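Local coordinates for protein putative oxidoreductase (Pseudomonas putida, PDB 3L6D) that probably binds NADP through a Rossmann-type domain and acts as an oxidoreductase, although its substrate is not established, at residues L29-W38 with A51-V59; L63-L74 with A91-T101. All coordinates share one frame; numbering follows the deposited sequence.

Interaction 1: L29-W38 with A51-V59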
loop_
_atom_site.group_PDB
_atom_site.type_symbol
_atom_site.label_atom_id
_atom_site.label_comp_id
_atom_site.label_asym_id
_atom_site.label_seq_id
_atom_site.Cartn_x
_atom_site.Cartn_y
_atom_site.Cartn_z
ATOM N N LEU B 29 -19.243 -19.903 -16.450
ATOM C CA LEU B 29 -19.237 -21.066 -17.361
ATOM C C LEU B 29 -18.036 -21.976 -17.145
ATOM O O LEU B 29 -18.174 -23.213 -17.130
ATOM C CB LEU B 29 -19.247 -20.654 -18.834
ATOM C CG LEU B 29 -20.509 -20.067 -19.426
ATOM C CD1 LEU B 29 -20.081 -19.360 -20.706
ATOM C CD2 LEU B 29 -21.564 -21.199 -19.724
ATOM N N LYS B 30 -16.867 -21.370 -16.963
ATOM C CA LYS B 30 -15.633 -22.124 -16.727
ATOM C C LYS B 30 -15.711 -22.969 -15.444
ATOM O O LYS B 30 -15.169 -24.063 -15.387
ATOM C CB LYS B 30 -14.426 -21.163 -16.709
ATOM C CG LYS B 30 -13.073 -21.821 -16.472
ATOM C CD LYS B 30 -12.422 -22.255 -17.790
ATOM C CE LYS B 30 -11.247 -23.246 -17.556
ATOM N NZ LYS B 30 -10.264 -22.717 -16.546
ATOM N N GLN B 31 -16.413 -22.466 -14.437
ATOM C CA GLN B 31 -16.582 -23.144 -13.170
ATOM C C GLN B 31 -17.641 -24.244 -13.224
ATOM O O GLN B 31 -17.861 -24.929 -12.231
ATOM C CB GLN B 31 -16.939 -22.126 -12.068
ATOM C CG GLN B 31 -15.772 -21.163 -11.741
ATOM C CD GLN B 31 -16.220 -19.920 -10.974
ATOM O OE1 GLN B 31 -17.413 -19.730 -10.712
ATOM N NE2 GLN B 31 -15.268 -19.059 -10.632
ATOM N N GLY B 32 -18.304 -24.406 -14.366
ATOM C CA GLY B 32 -19.340 -25.426 -14.485
ATOM C C GLY B 32 -20.800 -25.023 -14.283
ATOM O O GLY B 32 -21.669 -25.889 -14.291
ATOM N N LYS B 33 -21.090 -23.730 -14.109
ATOM C CA LYS B 33 -22.486 -23.292 -13.971
ATOM C C LYS B 33 -23.169 -23.306 -15.336
ATOM O O LYS B 33 -22.532 -23.066 -16.365
ATOM C CB LYS B 33 -22.570 -21.840 -13.413
ATOM C CG LYS B 33 -22.278 -21.653 -11.894
ATOM C CD LYS B 33 -20.758 -21.614 -11.611
ATOM C CE LYS B 33 -20.439 -21.219 -10.150
ATOM N NZ LYS B 33 -19.043 -21.626 -9.784
ATOM N N ARG B 34 -24.475 -23.575 -15.334
ATOM C CA ARG B 34 -25.266 -23.525 -16.529
ATOM C C ARG B 34 -25.698 -22.057 -16.534
ATOM O O ARG B 34 -26.333 -21.596 -15.546
ATOM C CB ARG B 34 -26.487 -24.415 -16.374
ATOM C CG ARG B 34 -26.131 -25.946 -16.260
ATOM C CD ARG B 34 -27.337 -26.739 -15.771
ATOM N NE ARG B 34 -27.723 -26.375 -14.393
ATOM C CZ ARG B 34 -28.861 -26.748 -13.801
ATOM N NH1 ARG B 34 -29.773 -27.511 -14.458
ATOM N NH2 ARG B 34 -29.092 -26.379 -12.542
ATOM N N VAL B 35 -25.288 -21.332 -17.568
ATOM C CA VAL B 35 -25.504 -19.843 -17.609
ATOM C C VAL B 35 -26.391 -19.431 -18.784
ATOM O O VAL B 35 -26.133 -19.811 -19.937
ATOM C CB VAL B 35 -24.142 -19.091 -17.726
ATOM C CG1 VAL B 35 -24.346 -17.539 -17.613
ATOM C CG2 VAL B 35 -23.112 -19.557 -16.668
ATOM N N ALA B 36 -27.402 -18.604 -18.497
ATOM C CA ALA B 36 -28.223 -18.039 -19.533
ATOM C C ALA B 36 -27.940 -16.544 -19.573
ATOM O O ALA B 36 -27.603 -15.949 -18.552
ATOM C CB ALA B 36 -29.709 -18.323 -19.248
ATOM N N ILE B 37 -28.010 -15.962 -20.769
ATOM C CA ILE B 37 -27.631 -14.535 -20.955
ATOM C C ILE B 37 -28.643 -13.831 -21.818
ATOM O O ILE B 37 -29.398 -14.459 -22.615
ATOM C CB ILE B 37 -26.222 -14.367 -21.614
ATOM C CG1 ILE B 37 -26.240 -14.983 -23.035
ATOM C CG2 ILE B 37 -25.070 -14.963 -20.678
ATOM C CD1 ILE B 37 -24.996 -14.681 -23.850
ATOM N N TRP B 38 -28.640 -12.503 -21.682
ATOM C CA TRP B 38 -29.390 -11.649 -22.584
ATOM C C TRP B 38 -28.600 -10.365 -22.665
ATOM O O TRP B 38 -28.011 -9.930 -21.689
ATOM C CB TRP B 38 -30.806 -11.342 -22.058
ATOM C CG TRP B 38 -31.573 -10.387 -22.976
ATOM C CD1 TRP B 38 -32.382 -10.715 -24.036
ATOM C CD2 TRP B 38 -31.551 -8.965 -22.918
ATOM N NE1 TRP B 38 -32.883 -9.566 -24.632
ATOM C CE2 TRP B 38 -32.386 -8.482 -23.960
ATOM C CE3 TRP B 38 -30.922 -8.050 -22.074
ATOM C CZ2 TRP B 38 -32.579 -7.113 -24.189
ATOM C CZ3 TRP B 38 -31.109 -6.680 -22.313
ATOM C CH2 TRP B 38 -31.930 -6.237 -23.356
ATOM N N ALA B 51 -19.016 -20.426 -25.969
ATOM C CA ALA B 51 -18.452 -20.951 -24.700
ATOM C C ALA B 51 -19.448 -21.767 -23.860
ATOM O O ALA B 51 -19.092 -22.199 -22.767
ATOM C CB ALA B 51 -17.868 -19.805 -23.856
ATOM N N GLY B 52 -20.669 -21.988 -24.371
ATOM C CA GLY B 52 -21.713 -22.752 -23.666
ATOM C C GLY B 52 -22.887 -22.004 -23.014
ATOM O O GLY B 52 -23.798 -22.641 -22.475
ATOM N N ALA B 53 -22.907 -20.662 -23.060
ATOM C CA ALA B 53 -24.092 -19.922 -22.562
ATOM C C ALA B 53 -25.343 -20.099 -23.431
ATOM O O ALA B 53 -25.245 -20.225 -24.664
ATOM C CB ALA B 53 -23.788 -18.401 -22.403
ATOM N N HIS B 54 -26.516 -20.054 -22.792
ATOM C CA HIS B 54 -27.799 -20.151 -23.500
ATOM C C HIS B 54 -28.257 -18.714 -23.740
ATOM O O HIS B 54 -28.397 -17.956 -22.791
ATOM C CB HIS B 54 -28.842 -20.836 -22.623
ATOM C CG HIS B 54 -30.229 -20.786 -23.187
ATOM N ND1 HIS B 54 -30.674 -21.672 -24.148
ATOM C CD2 HIS B 54 -31.265 -19.948 -22.937
ATOM C CE1 HIS B 54 -31.926 -21.384 -24.465
ATOM N NE2 HIS B 54 -32.307 -20.338 -23.750
ATOM N N LEU B 55 -28.478 -18.347 -24.993
ATOM C CA LEU B 55 -28.997 -17.016 -25.314
ATOM C C LEU B 55 -30.521 -17.006 -25.162
ATOM O O LEU B 55 -31.235 -17.843 -25.769
ATOM C CB LEU B 55 -28.615 -16.658 -26.771
ATOM C CG LEU B 55 -29.107 -15.318 -27.300
ATOM C CD1 LEU B 55 -28.552 -14.170 -26.439
ATOM C CD2 LEU B 55 -28.722 -15.195 -28.816
ATOM N N CYS B 56 -31.025 -16.068 -24.372
ATOM C CA CYS B 56 -32.465 -15.945 -24.138
ATOM C C CYS B 56 -33.021 -14.873 -25.059
ATOM O O CYS B 56 -32.322 -13.944 -25.445
ATOM C CB CYS B 56 -32.772 -15.521 -22.687
ATOM S SG CYS B 56 -32.227 -16.670 -21.393
ATOM N N GLU B 57 -34.303 -14.980 -25.352
ATOM C CA GLU B 57 -34.949 -14.048 -26.288
ATOM C C GLU B 57 -35.261 -12.669 -25.663
ATOM O O GLU B 57 -35.439 -11.661 -26.381
ATOM C CB GLU B 57 -36.205 -14.702 -26.874
ATOM C CG GLU B 57 -37.385 -14.875 -25.905
ATOM C CD GLU B 57 -38.588 -15.560 -26.567
ATOM O OE1 GLU B 57 -38.562 -15.767 -27.797
ATOM O OE2 GLU B 57 -39.560 -15.897 -25.839
ATOM N N SER B 58 -35.304 -12.614 -24.336
ATOM C CA SER B 58 -35.752 -11.385 -23.671
ATOM C C SER B 58 -35.213 -11.336 -22.254
ATOM O O SER B 58 -34.786 -12.378 -21.720
ATOM C CB SER B 58 -37.280 -11.349 -23.586
ATOM O OG SER B 58 -37.784 -12.433 -22.842
ATOM N N VAL B 59 -35.280 -10.135 -21.656
ATOM C CA VAL B 59 -35.063 -9.964 -20.206
ATOM C C VAL B 59 -35.946 -10.910 -19.382
ATOM O O VAL B 59 -35.444 -11.624 -18.523
ATOM C CB VAL B 59 -35.260 -8.507 -19.751
ATOM C CG1 VAL B 59 -35.102 -8.377 -18.214
ATOM C CG2 VAL B 59 -34.282 -7.574 -20.500
HETATM O O HOH W 1 -24.521 -23.060 -19.866
#
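W38 and V59 meet at the tight end of this contact. CG2 of V59 lies over one face of the indole, 3.7 Å from the centroid of the six-membered ring and 8° off its normal, a CH-pi contact. The same face is lined by the backbone of S58, whose C is 3.4 Å from W38 CD1, while O of C56 and of E57 lie near the ring plane at the edge. W38 reaches this turn because its CG stands anti to the backbone N (chi1 177°), which carries the indole past the end of the pairing. S58 itself is the N-cap of the next helix, its OG bonded to N of A61.

Between the ends, two short parallel strands are joined by three nearly straight backbone bonds. H54 N gives to V35 O, I37 N gives to H54 O, and C56 N gives to I37 O at 2.9 Å. On the A36 and H54 face, CB of A36 packs against SG of C56 at 3.7 Å; on the other, I37 CG1 meets L55 CD1 at 4.2 Å. The buried CB of A53 packs between L29 CD1 and I37 CG2, and L48 of helix 42-50 touches both A53 and I37.

The opposite end is the solvent side: A51 and G52 are exposed and a water enters. L29 reaches this turn with its two methyls, CD1 3.9 Å from A51 CB and CD2 3.6 Å from G52 C. Ahead of the strand pairing the water joins the two segments, accepting from V35 N and donating to G52 O at 2.7 Å. G52 ends helix 42-50 in a Schellman motif and turns the chain toward strand 54-55. Strand 35-38, helix 42-50 and strand 54-55 form a beta-alpha-beta unit, here at the edge of a Rossmann-type nucleotide-binding domain.

Interaction 2: L63-L74 with A91-T101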
loop_
_atom_site.group_PDB
_atom_site.type_symbol
_atom_site.label_atom_id
_atom_site.label_comp_id
_atom_site.label_asym_id
_atom_site.label_seq_id
_atom_site.Cartn_x
_atom_site.Cartn_y
_atom_site.Cartn_z
ATOM N N LEU B 63 -34.705 -13.832 -16.677
ATOM C CA LEU B 63 -35.140 -13.819 -15.276
ATOM C C LEU B 63 -35.784 -15.119 -14.859
ATOM O O LEU B 63 -35.502 -15.624 -13.753
ATOM C CB LEU B 63 -36.089 -12.638 -14.987
ATOM C CG LEU B 63 -35.390 -11.283 -15.054
ATOM C CD1 LEU B 63 -36.452 -10.141 -14.998
ATOM C CD2 LEU B 63 -34.382 -11.165 -13.892
ATOM N N SER B 64 -36.601 -15.685 -15.763
ATOM C CA SER B 64 -37.346 -16.897 -15.477
ATOM C C SER B 64 -36.429 -18.103 -15.471
ATOM O O SER B 64 -36.662 -19.075 -14.739
ATOM C CB SER B 64 -38.508 -17.086 -16.492
ATOM O OG SER B 64 -39.485 -16.056 -16.312
ATOM N N ALA B 65 -35.368 -18.033 -16.269
ATOM C CA ALA B 65 -34.536 -19.232 -16.542
ATOM C C ALA B 65 -33.710 -19.703 -15.356
ATOM O O ALA B 65 -33.307 -20.869 -15.322
ATOM C CB ALA B 65 -33.609 -18.992 -17.731
ATOM N N SER B 66 -33.426 -18.803 -14.411
ATOM C CA SER B 66 -32.484 -19.119 -13.298
ATOM C C SER B 66 -33.027 -18.566 -11.991
ATOM O O SER B 66 -33.747 -17.598 -12.021
ATOM C CB SER B 66 -31.134 -18.433 -13.582
ATOM O OG SER B 66 -30.651 -18.771 -14.875
ATOM N N PRO B 67 -32.596 -19.086 -10.846
ATOM C CA PRO B 67 -33.107 -18.548 -9.570
ATOM C C PRO B 67 -32.499 -17.154 -9.232
ATOM O O PRO B 67 -33.078 -16.401 -8.461
ATOM C CB PRO B 67 -32.695 -19.635 -8.550
ATOM C CG PRO B 67 -31.447 -20.210 -9.146
ATOM C CD PRO B 67 -31.722 -20.269 -10.631
ATOM N N ALA B 68 -31.361 -16.824 -9.853
ATOM C CA ALA B 68 -30.700 -15.519 -9.660
ATOM C C ALA B 68 -30.260 -14.974 -11.012
ATOM O O ALA B 68 -29.799 -15.731 -11.875
ATOM C CB ALA B 68 -29.489 -15.650 -8.763
ATOM N N THR B 69 -30.330 -13.653 -11.153
ATOM C CA THR B 69 -29.871 -13.016 -12.344
ATOM C C THR B 69 -28.869 -11.926 -11.923
ATOM O O THR B 69 -29.141 -11.120 -11.019
ATOM C CB THR B 69 -31.032 -12.354 -13.131
ATOM O OG1 THR B 69 -31.927 -13.358 -13.608
ATOM C CG2 THR B 69 -30.486 -11.606 -14.327
ATOM N N ILE B 70 -27.712 -11.913 -12.566
ATOM C CA ILE B 70 -26.726 -10.897 -12.281
ATOM C C ILE B 70 -26.946 -9.740 -13.270
ATOM O O ILE B 70 -27.007 -9.977 -14.486
ATOM C CB ILE B 70 -25.342 -11.510 -12.426
ATOM C CG1 ILE B 70 -25.078 -12.466 -11.268
ATOM C CG2 ILE B 70 -24.239 -10.445 -12.456
ATOM C CD1 ILE B 70 -23.866 -13.274 -11.543
ATOM N N PHE B 71 -27.101 -8.506 -12.765
ATOM C CA PHE B 71 -27.254 -7.305 -13.625
ATOM C C PHE B 71 -25.939 -6.527 -13.681
ATOM O O PHE B 71 -25.355 -6.219 -12.651
ATOM C CB PHE B 71 -28.259 -6.307 -13.065
ATOM C CG PHE B 71 -29.691 -6.604 -13.347
ATOM C CD1 PHE B 71 -30.174 -7.887 -13.360
ATOM C CD2 PHE B 71 -30.581 -5.562 -13.478
ATOM C CE1 PHE B 71 -31.531 -8.155 -13.601
ATOM C CE2 PHE B 71 -31.938 -5.793 -13.701
ATOM C CZ PHE B 71 -32.416 -7.109 -13.766
ATOM N N VAL B 72 -25.460 -6.225 -14.882
ATOM C CA VAL B 72 -24.243 -5.446 -15.014
ATOM C C VAL B 72 -24.479 -4.531 -16.206
ATOM O O VAL B 72 -24.173 -4.878 -17.335
ATOM C CB VAL B 72 -22.952 -6.302 -15.247
ATOM C CG1 VAL B 72 -21.739 -5.505 -14.778
ATOM C CG2 VAL B 72 -22.982 -7.639 -14.554
ATOM N N LEU B 73 -25.041 -3.368 -15.939
ATOM C CA LEU B 73 -25.574 -2.521 -17.007
ATOM C C LEU B 73 -24.830 -1.207 -17.055
ATOM O O LEU B 73 -24.008 -0.942 -16.178
ATOM C CB LEU B 73 -27.061 -2.282 -16.793
ATOM C CG LEU B 73 -27.901 -3.561 -16.962
ATOM C CD1 LEU B 73 -29.249 -3.397 -16.294
ATOM C CD2 LEU B 73 -28.064 -3.978 -18.418
ATOM N N LEU B 74 -25.102 -0.400 -18.089
ATOM C CA LEU B 74 -24.356 0.847 -18.264
ATOM C C LEU B 74 -24.541 1.742 -17.049
ATOM O O LEU B 74 -23.566 2.154 -16.421
ATOM C CB LEU B 74 -24.762 1.608 -19.544
ATOM C CG LEU B 74 -23.885 2.864 -19.814
ATOM C CD1 LEU B 74 -22.383 2.515 -19.917
ATOM C CD2 LEU B 74 -24.333 3.672 -21.037
ATOM N N ALA B 91 -41.934 -11.471 -13.986
ATOM C CA ALA B 91 -40.816 -12.446 -13.968
ATOM C C ALA B 91 -39.803 -12.244 -12.841
ATOM O O ALA B 91 -38.974 -13.123 -12.600
ATOM C CB ALA B 91 -40.110 -12.476 -15.322
ATOM N N LEU B 92 -39.846 -11.090 -12.165
ATOM C CA LEU B 92 -39.076 -10.875 -10.933
ATOM C C LEU B 92 -39.512 -11.739 -9.724
ATOM O O LEU B 92 -38.707 -11.965 -8.802
ATOM C CB LEU B 92 -39.139 -9.385 -10.535
ATOM C CG LEU B 92 -38.444 -8.441 -11.532
ATOM C CD1 LEU B 92 -38.733 -6.962 -11.213
ATOM C CD2 LEU B 92 -36.896 -8.675 -11.549
ATOM N N ALA B 93 -40.774 -12.186 -9.686
ATOM C CA ALA B 93 -41.311 -12.862 -8.482
ATOM C C ALA B 93 -40.430 -14.070 -8.147
ATOM O O ALA B 93 -40.126 -14.866 -9.042
ATOM C CB ALA B 93 -42.755 -13.340 -8.696
ATOM N N HIS B 94 -40.025 -14.184 -6.878
ATOM C CA HIS B 94 -39.209 -15.307 -6.423
ATOM C C HIS B 94 -37.846 -15.441 -7.102
ATOM O O HIS B 94 -37.250 -16.524 -7.096
ATOM C CB HIS B 94 -39.991 -16.600 -6.553
ATOM C CG HIS B 94 -41.350 -16.506 -5.960
ATOM N ND1 HIS B 94 -41.556 -16.077 -4.664
ATOM C CD2 HIS B 94 -42.571 -16.712 -6.498
ATOM C CE1 HIS B 94 -42.851 -16.074 -4.413
ATOM N NE2 HIS B 94 -43.487 -16.467 -5.505
ATOM N N ARG B 95 -37.338 -14.340 -7.637
ATOM C CA ARG B 95 -35.979 -14.328 -8.206
ATOM C C ARG B 95 -35.115 -13.357 -7.442
ATOM O O ARG B 95 -35.594 -12.355 -6.934
ATOM C CB ARG B 95 -35.997 -13.881 -9.700
ATOM C CG ARG B 95 -36.894 -14.732 -10.622
ATOM C CD ARG B 95 -36.369 -16.168 -10.573
ATOM N NE ARG B 95 -36.986 -17.019 -11.573
ATOM C CZ ARG B 95 -38.109 -17.718 -11.400
ATOM N NH1 ARG B 95 -38.793 -17.653 -10.260
ATOM N NH2 ARG B 95 -38.552 -18.491 -12.394
ATOM N N THR B 96 -33.830 -13.639 -7.384
ATOM C CA THR B 96 -32.882 -12.706 -6.760
ATOM C C THR B 96 -32.146 -11.982 -7.885
ATOM O O THR B 96 -31.653 -12.629 -8.810
ATOM C CB THR B 96 -31.913 -13.479 -5.893
ATOM O OG1 THR B 96 -32.668 -14.085 -4.839
ATOM C CG2 THR B 96 -30.754 -12.520 -5.289
ATOM N N ILE B 97 -32.142 -10.651 -7.834
ATOM C CA ILE B 97 -31.339 -9.831 -8.734
ATOM C C ILE B 97 -30.095 -9.478 -7.980
ATOM O O ILE B 97 -30.192 -8.871 -6.879
ATOM C CB ILE B 97 -32.082 -8.499 -9.064
ATOM C CG1 ILE B 97 -33.448 -8.783 -9.678
ATOM C CG2 ILE B 97 -31.266 -7.607 -10.000
ATOM C CD1 ILE B 97 -33.415 -9.814 -10.810
ATOM N N VAL B 98 -28.937 -9.781 -8.555
ATOM C CA VAL B 98 -27.633 -9.353 -7.973
ATOM C C VAL B 98 -27.059 -8.229 -8.849
ATOM O O VAL B 98 -26.651 -8.477 -9.992
ATOM C CB VAL B 98 -26.647 -10.558 -7.862
ATOM C CG1 VAL B 98 -25.356 -10.140 -7.080
ATOM C CG2 VAL B 98 -27.317 -11.721 -7.152
ATOM N N ASP B 99 -27.086 -7.000 -8.331
ATOM C CA ASP B 99 -26.872 -5.792 -9.106
ATOM C C ASP B 99 -25.474 -5.265 -8.883
ATOM O O ASP B 99 -25.186 -4.697 -7.814
ATOM C CB ASP B 99 -27.909 -4.734 -8.652
ATOM C CG ASP B 99 -27.921 -3.478 -9.509
ATOM O OD1 ASP B 99 -27.179 -3.368 -10.519
ATOM O OD2 ASP B 99 -28.715 -2.590 -9.165
ATOM N N TYR B 100 -24.602 -5.470 -9.884
ATOM C CA TYR B 100 -23.241 -4.911 -9.859
ATOM C C TYR B 100 -23.098 -3.555 -10.602
ATOM O O TYR B 100 -21.983 -3.063 -10.714
ATOM C CB TYR B 100 -22.223 -5.915 -10.414
ATOM C CG TYR B 100 -22.044 -7.119 -9.551
ATOM C CD1 TYR B 100 -21.200 -7.094 -8.454
ATOM C CD2 TYR B 100 -22.730 -8.300 -9.822
ATOM C CE1 TYR B 100 -21.025 -8.212 -7.638
ATOM C CE2 TYR B 100 -22.582 -9.410 -8.999
ATOM C CZ TYR B 100 -21.742 -9.356 -7.912
ATOM O OH TYR B 100 -21.576 -10.443 -7.104
ATOM N N THR B 101 -24.197 -2.985 -11.099
ATOM C CA THR B 101 -24.172 -1.751 -11.929
ATOM C C THR B 101 -23.872 -0.575 -11.009
ATOM O O THR B 101 -24.513 -0.446 -9.977
ATOM C CB THR B 101 -25.527 -1.465 -12.585
ATOM O OG1 THR B 101 -25.854 -2.478 -13.537
ATOM C CG2 THR B 101 -25.530 -0.090 -13.316
HETATM O O HOH W 2 -39.613 -15.501 -13.312
HETATM O O HOH W 3 -33.725 -16.423 -5.716
#
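I97 crosses F71 obliquely, with CG2 over the centre of the phenyl ring, 3.6 Å from the centroid and 14° off the normal, in a CH-pi contact. Its CD1 reaches CD2 of L63 at 3.5 Å while still touching the rim of F71 at CE1. CG2 stands anti to the backbone N and CG1 beside it (chi1 -57°), which sets the first branch on the ring and leads the second toward the helix end. L63 is forked as well, its CD1 meeting L92 CD2 at an oblique angle.

R95 is bent at chi2 (-60°), which brings its guanidinium to the C-terminal end of helix 59-65. NE donates to L63 O at 3.0 Å in a bent bond, whereas NH2 donates more directly to S64 O, which lies near the guanidinium plane. These two bonds restrict the rotation of the group and occupy carbonyls of the last helical turn; a water that donates to A91 O lies over one guanidinium face. On the reverse side of the sheet, I70 points CG2 at the edge of the Y100 ring, 3.7 Å from CD2. Beyond the strands, T101 OG1 accepts from L73 N at 2.7 Å, while D99 OD1 takes the N-H of T101 in an Asx turn and D99 OD2 is hydrogen-bonded to Y122 OH.

Five backbone bonds, from T96 N to P67 O through to Y100 N to F71 O, pair strands 68-71 and 96-99 in parallel. Strand 12-15 flanks 68-71 on its other edge; V82 and L83 of helix 76-84 pack on F71, and M24 and L28 of helix 19-30 on I70.

Interactions 1 and 2 are two strand pairings in the parallel part of one mixed sheet, one on each side of strand 12-15, with centres about 13 Å apart. The strand order 54-55, 35-38, 12-15, 68-71, 96-99 is that of a Rossmann-type core. Although strand 12-15 separates the two pairings, they still touch: A36 CB is 4.2 Å from A65 CB. Along the chain, interaction 1 ends where helix 59-65 begins, and that helix leads into interaction 2. A GxGxxG-like segment (G16, G18, G21) is touched by V72 and lies near W38, consistent with a dinucleotide site at the carboxyl ends of these strands.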